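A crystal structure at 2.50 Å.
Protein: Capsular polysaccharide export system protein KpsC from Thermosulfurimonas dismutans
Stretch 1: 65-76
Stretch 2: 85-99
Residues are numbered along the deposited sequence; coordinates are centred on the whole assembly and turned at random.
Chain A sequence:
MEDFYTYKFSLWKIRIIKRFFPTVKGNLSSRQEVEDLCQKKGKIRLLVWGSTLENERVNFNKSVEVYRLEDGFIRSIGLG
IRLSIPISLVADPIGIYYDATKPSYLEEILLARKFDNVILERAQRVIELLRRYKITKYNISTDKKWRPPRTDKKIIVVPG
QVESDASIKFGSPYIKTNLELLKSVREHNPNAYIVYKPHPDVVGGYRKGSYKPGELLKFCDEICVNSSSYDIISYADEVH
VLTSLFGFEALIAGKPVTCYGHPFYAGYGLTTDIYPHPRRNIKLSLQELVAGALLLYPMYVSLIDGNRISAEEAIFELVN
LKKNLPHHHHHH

Stretch 1 65-76: EVYRLEDGFIRS
Stretch 2 85-99: IPISLVADPIGIYYD

Two antiparallel strands of KpsC, residues 65-71 and 88-92, run side by side with their N-to-C directions at 156° and their axes 4.6 Å apart at closest approach; the two stretches bury 1057 Å² between them. Two reciprocal pairs of backbone hydrogen bonds set the register. Arg68 N donates to Asp92 O (2.8 Å) and Asp92 N to Arg68 O (3.1 Å), both nearly straight; two residues on, Val90 N donates to Glu70 O (2.8 Å) and Glu70 N to Val90 O (3.1 Å). CA-CA is 5.1 Å for Arg68-Asp92 and for Glu70-Val90, and 4.8 Å for the intervening non-hydrogen-bonded pair Leu69-Ala91. Gly72 N reaches Ser88 O (3.2 Å, 137° at the hydrogen) just past the first strand. Between the two bonded pairs Leu69 CA lies 3.1 Å from Val90 O; before the first pair Tyr67 CA lies 3.5 Å from Asp92 O; both are CA-H...O contacts.

Backbones are extended (Leu69 phi/psi -97/157, Val90 -106/126) through Gly72 (-70/180); the first stretch turns at Phe73 (-93/-36). Gly72 suits its place because an ideal CB would stand 2.1 Å from Ser88 OG. Ser88 (chi1 t) points toward the first stretch, and one water links its OG (2.5 Å from the water O) to Ile74 N (2.8 Å from the same O), the water accepting from Ile74 N.

Asp92 (chi1 t) braces the strand exit: its OD1 accepts from Gly95 N (2.7 Å) and Ile94 N (2.9 Å). Glu70 (t, p, chi3 -96°) folds back so that OE1 accepts from Asp71 N (2.9 Å).

Arg68, Glu70, Val90 and Asp92 share one sheet face. Here Arg68 (m, t, t, chi4 84°) sets CB 3.2 Å from Gly95 O, while its NE and NH1 bond elsewhere in the structure. Ile96 (t, t) brings CD1 to 3.9 Å from Glu70 CB and 4.2 Å from Arg68 CB, an apolar branch fitting against aliphatic carbon. Ile96 also opens a type I turn to Asp99, closed by Asp99 N to Ile96 O (3.1 Å). Within it Tyr97 (p, chi2 -94°) offers a ring face to the edge of Phe73 (m, chi2 -37°): centroids 4.8 Å apart, planes at 77°, Phe73 CE1 to Tyr97 CE2 3.6 Å. Tyr97 OH lies 3.3 Å from Glu70 CG.

On the other face, Leu69 (m, t) packs CD2 3.6 Å from Ala91 CB, methyl against methyl, an apolar contact that suits both residues. At one end Tyr67 (m, chi2 81°) rests CE2 3.6 Å from Pro93 CB; at the other, Arg75 CG approaches Pro86 CA at 4.2 Å.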

# COMPACT_ATOMS: atom_id res chain seq x y z
N GLU A 65 9.59 6.05 -20.99
CA GLU A 65 9.05 6.56 -19.74
C GLU A 65 8.16 5.49 -19.11
O GLU A 65 7.14 5.11 -19.69
CB GLU A 65 8.28 7.85 -19.98
CG GLU A 65 7.80 8.53 -18.70
CD GLU A 65 7.10 9.85 -18.97
OE1 GLU A 65 6.83 10.15 -20.16
OE2 GLU A 65 6.82 10.58 -18.00
N VAL A 66 8.54 5.02 -17.93
CA VAL A 66 7.87 3.90 -17.27
C VAL A 66 6.97 4.44 -16.17
O VAL A 66 7.42 5.20 -15.30
CB VAL A 66 8.89 2.90 -16.72
CG1 VAL A 66 8.19 1.83 -15.89
CG2 VAL A 66 9.69 2.26 -17.85
N TYR A 67 5.71 4.03 -16.20
CA TYR A 67 4.77 4.24 -15.10
C TYR A 67 4.49 2.89 -14.46
O TYR A 67 4.09 1.94 -15.15
CB TYR A 67 3.48 4.88 -15.59
CG TYR A 67 3.61 6.32 -16.01
CD1 TYR A 67 4.10 6.66 -17.26
CD2 TYR A 67 3.23 7.35 -15.16
CE1 TYR A 67 4.22 7.99 -17.65
CE2 TYR A 67 3.34 8.67 -15.53
CZ TYR A 67 3.84 8.99 -16.78
OH TYR A 67 3.95 10.30 -17.15
N ARG A 68 4.72 2.79 -13.16
CA ARG A 68 4.46 1.57 -12.41
C ARG A 68 3.11 1.69 -11.73
O ARG A 68 2.91 2.55 -10.86
CB ARG A 68 5.58 1.30 -11.40
CG ARG A 68 6.90 0.95 -12.08
CD ARG A 68 8.06 0.82 -11.11
NE ARG A 68 9.24 0.25 -11.76
CZ ARG A 68 10.12 0.94 -12.47
NH1 ARG A 68 11.15 0.32 -13.02
NH2 ARG A 68 9.98 2.25 -12.63
N LEU A 69 2.17 0.83 -12.12
CA LEU A 69 0.79 0.88 -11.65
C LEU A 69 0.57 -0.09 -10.50
O LEU A 69 1.29 -1.08 -10.33
CB LEU A 69 -0.18 0.58 -12.79
CG LEU A 69 -0.09 1.46 -14.04
CD1 LEU A 69 -1.15 1.08 -15.05
CD2 LEU A 69 -0.20 2.93 -13.67
N GLU A 70 -0.46 0.20 -9.71
CA GLU A 70 -0.86 -0.63 -8.59
C GLU A 70 -2.23 -0.14 -8.12
O GLU A 70 -2.63 0.99 -8.39
CB GLU A 70 0.16 -0.57 -7.45
CG GLU A 70 -0.02 -1.60 -6.35
CD GLU A 70 -0.24 -3.00 -6.89
OE1 GLU A 70 -1.42 -3.42 -7.01
OE2 GLU A 70 0.75 -3.69 -7.21
N ASP A 71 -2.95 -1.03 -7.43
CA ASP A 71 -4.26 -0.67 -6.90
C ASP A 71 -4.12 0.47 -5.89
O ASP A 71 -3.08 0.65 -5.25
CB ASP A 71 -4.92 -1.88 -6.24
CG ASP A 71 -5.30 -2.95 -7.25
OD1 ASP A 71 -5.67 -2.59 -8.39
OD2 ASP A 71 -5.21 -4.15 -6.91
N GLY A 72 -5.20 1.24 -5.75
CA GLY A 72 -5.21 2.35 -4.83
C GLY A 72 -5.21 1.90 -3.38
O GLY A 72 -5.19 0.71 -3.05
N PHE A 73 -5.23 2.88 -2.49
CA PHE A 73 -5.27 2.60 -1.06
C PHE A 73 -6.69 2.59 -0.50
O PHE A 73 -6.99 1.78 0.38
CB PHE A 73 -4.44 3.64 -0.29
CG PHE A 73 -2.97 3.58 -0.59
CD1 PHE A 73 -2.34 2.36 -0.81
CD2 PHE A 73 -2.22 4.74 -0.66
CE1 PHE A 73 -0.98 2.31 -1.08
CE2 PHE A 73 -0.86 4.69 -0.93
CZ PHE A 73 -0.25 3.47 -1.14
N ILE A 74 -7.58 3.45 -1.01
CA ILE A 74 -8.92 3.57 -0.43
C ILE A 74 -9.79 2.38 -0.81
O ILE A 74 -10.57 1.88 0.01
CB ILE A 74 -9.56 4.91 -0.85
CG1 ILE A 74 -9.06 6.03 0.05
CG2 ILE A 74 -11.08 4.82 -0.82
CD1 ILE A 74 -9.70 7.36 -0.22
N ARG A 75 -9.65 1.89 -2.04
CA ARG A 75 -10.38 0.70 -2.48
C ARG A 75 -10.15 -0.51 -1.57
O ARG A 75 -10.87 -1.51 -1.70
CB ARG A 75 -9.96 0.38 -3.92
CG ARG A 75 -10.73 -0.74 -4.60
CD ARG A 75 -9.85 -1.97 -4.74
NE ARG A 75 -10.64 -3.20 -4.76
CZ ARG A 75 -10.12 -4.42 -4.62
NH1 ARG A 75 -10.90 -5.48 -4.65
NH2 ARG A 75 -8.81 -4.56 -4.45
N SER A 76 -9.21 -0.44 -0.62
CA SER A 76 -8.75 -1.63 0.09
C SER A 76 -8.86 -1.56 1.61
O SER A 76 -8.93 -2.60 2.27
CB SER A 76 -7.29 -1.92 -0.28
OG SER A 76 -7.19 -2.75 -1.41
N ILE A 85 -14.08 -3.60 -9.19
CA ILE A 85 -13.74 -2.63 -10.23
C ILE A 85 -13.12 -1.43 -9.53
O ILE A 85 -13.83 -0.70 -8.81
CB ILE A 85 -14.96 -2.23 -11.07
CG1 ILE A 85 -14.66 -0.99 -11.91
CG2 ILE A 85 -16.20 -2.06 -10.19
CD1 ILE A 85 -13.58 -1.21 -12.96
N PRO A 86 -11.81 -1.19 -9.66
CA PRO A 86 -11.14 -0.23 -8.79
C PRO A 86 -11.68 1.18 -8.96
O PRO A 86 -11.91 1.66 -10.08
CB PRO A 86 -9.67 -0.32 -9.22
CG PRO A 86 -9.55 -1.65 -9.89
CD PRO A 86 -10.87 -1.89 -10.56
N ILE A 87 -11.90 1.85 -7.83
CA ILE A 87 -12.20 3.28 -7.85
C ILE A 87 -10.92 4.11 -7.76
O ILE A 87 -10.93 5.29 -8.15
CB ILE A 87 -13.17 3.65 -6.71
CG1 ILE A 87 -13.84 5.00 -7.00
CG2 ILE A 87 -12.45 3.69 -5.37
CD1 ILE A 87 -14.97 5.33 -6.05
N SER A 88 -9.83 3.53 -7.28
CA SER A 88 -8.56 4.22 -7.13
C SER A 88 -7.47 3.45 -7.86
O SER A 88 -7.45 2.22 -7.85
CB SER A 88 -8.18 4.39 -5.66
OG SER A 88 -7.04 5.22 -5.51
N LEU A 89 -6.55 4.19 -8.49
CA LEU A 89 -5.40 3.60 -9.16
C LEU A 89 -4.17 4.41 -8.81
O LEU A 89 -4.24 5.64 -8.68
CB LEU A 89 -5.60 3.56 -10.68
CG LEU A 89 -4.50 2.84 -11.48
CD1 LEU A 89 -4.49 1.36 -11.15
CD2 LEU A 89 -4.69 3.06 -12.97
N VAL A 90 -3.04 3.73 -8.66
CA VAL A 90 -1.75 4.35 -8.37
C VAL A 90 -0.90 4.31 -9.63
O VAL A 90 -0.70 3.25 -10.22
CB VAL A 90 -1.04 3.64 -7.20
CG1 VAL A 90 0.45 3.91 -7.25
CG2 VAL A 90 -1.63 4.09 -5.87
N ALA A 91 -0.41 5.48 -10.05
CA ALA A 91 0.44 5.61 -11.23
C ALA A 91 1.71 6.34 -10.81
O ALA A 91 1.70 7.57 -10.66
CB ALA A 91 -0.28 6.33 -12.36
N ASP A 92 2.79 5.59 -10.63
CA ASP A 92 4.05 6.14 -10.13
C ASP A 92 5.05 6.22 -11.27
O ASP A 92 5.44 5.17 -11.82
CB ASP A 92 4.58 5.27 -8.99
CG ASP A 92 5.71 5.92 -8.22
OD1 ASP A 92 6.62 6.51 -8.85
OD2 ASP A 92 5.70 5.84 -6.97
N PRO A 93 5.49 7.41 -11.68
CA PRO A 93 6.44 7.53 -12.79
C PRO A 93 7.91 7.39 -12.41
O PRO A 93 8.76 7.37 -13.31
CB PRO A 93 6.17 8.94 -13.32
CG PRO A 93 5.78 9.70 -12.10
CD PRO A 93 5.01 8.73 -11.23
N ILE A 94 8.23 7.30 -11.12
CA ILE A 94 9.60 7.20 -10.65
C ILE A 94 9.90 5.80 -10.11
O ILE A 94 10.93 5.21 -10.43
CB ILE A 94 9.89 8.27 -9.58
CG1 ILE A 94 9.73 9.67 -10.18
CG2 ILE A 94 11.28 8.09 -8.99
CD1 ILE A 94 10.02 10.80 -9.21
N GLY A 95 8.99 5.26 -9.30
CA GLY A 95 9.13 3.92 -8.77
C GLY A 95 7.79 3.32 -8.40
O GLY A 95 6.89 3.26 -9.23
N ILE A 96 7.66 2.86 -7.15
CA ILE A 96 6.38 2.39 -6.64
C ILE A 96 6.45 2.43 -5.12
O ILE A 96 7.53 2.34 -4.54
CB ILE A 96 6.02 0.98 -7.19
CG1 ILE A 96 4.53 0.70 -7.01
CG2 ILE A 96 6.86 -0.09 -6.52
CD1 ILE A 96 4.01 -0.39 -7.91
N TYR A 97 5.29 2.56 -4.48
CA TYR A 97 5.26 2.92 -3.06
C TYR A 97 5.88 1.84 -2.18
O TYR A 97 6.55 2.16 -1.19
CB TYR A 97 3.83 3.23 -2.62
CG TYR A 97 2.85 2.08 -2.76
CD1 TYR A 97 2.07 1.94 -3.90
CD2 TYR A 97 2.69 1.14 -1.74
CE1 TYR A 97 1.17 0.89 -4.03
CE2 TYR A 97 1.80 0.10 -1.86
CZ TYR A 97 1.04 -0.03 -3.01
OH TYR A 97 0.15 -1.07 -3.12
N TYR A 98 5.69 0.57 -2.52
CA TYR A 98 6.18 -0.50 -1.66
C TYR A 98 7.64 -0.85 -1.93
O TYR A 98 8.19 -1.70 -1.22
CB TYR A 98 5.31 -1.76 -1.81
CG TYR A 98 5.22 -2.32 -3.21
CD1 TYR A 98 6.27 -3.06 -3.75
CD2 TYR A 98 4.08 -2.14 -3.98
CE1 TYR A 98 6.20 -3.58 -5.02
CE2 TYR A 98 4.00 -2.66 -5.26
CZ TYR A 98 5.06 -3.38 -5.77
OH TYR A 98 4.98 -3.90 -7.04
N ASP A 99 8.27 -0.23 -2.92
CA ASP A 99 9.68 -0.49 -3.23
C ASP A 99 10.52 0.51 -2.44
O ASP A 99 10.66 1.67 -2.84
CB ASP A 99 9.93 -0.38 -4.73
CG ASP A 99 11.21 -1.07 -5.16
OD1 ASP A 99 12.19 -1.06 -4.38
OD2 ASP A 99 11.23 -1.63 -6.27
O HOH W 1 -6.61 5.17 -3.00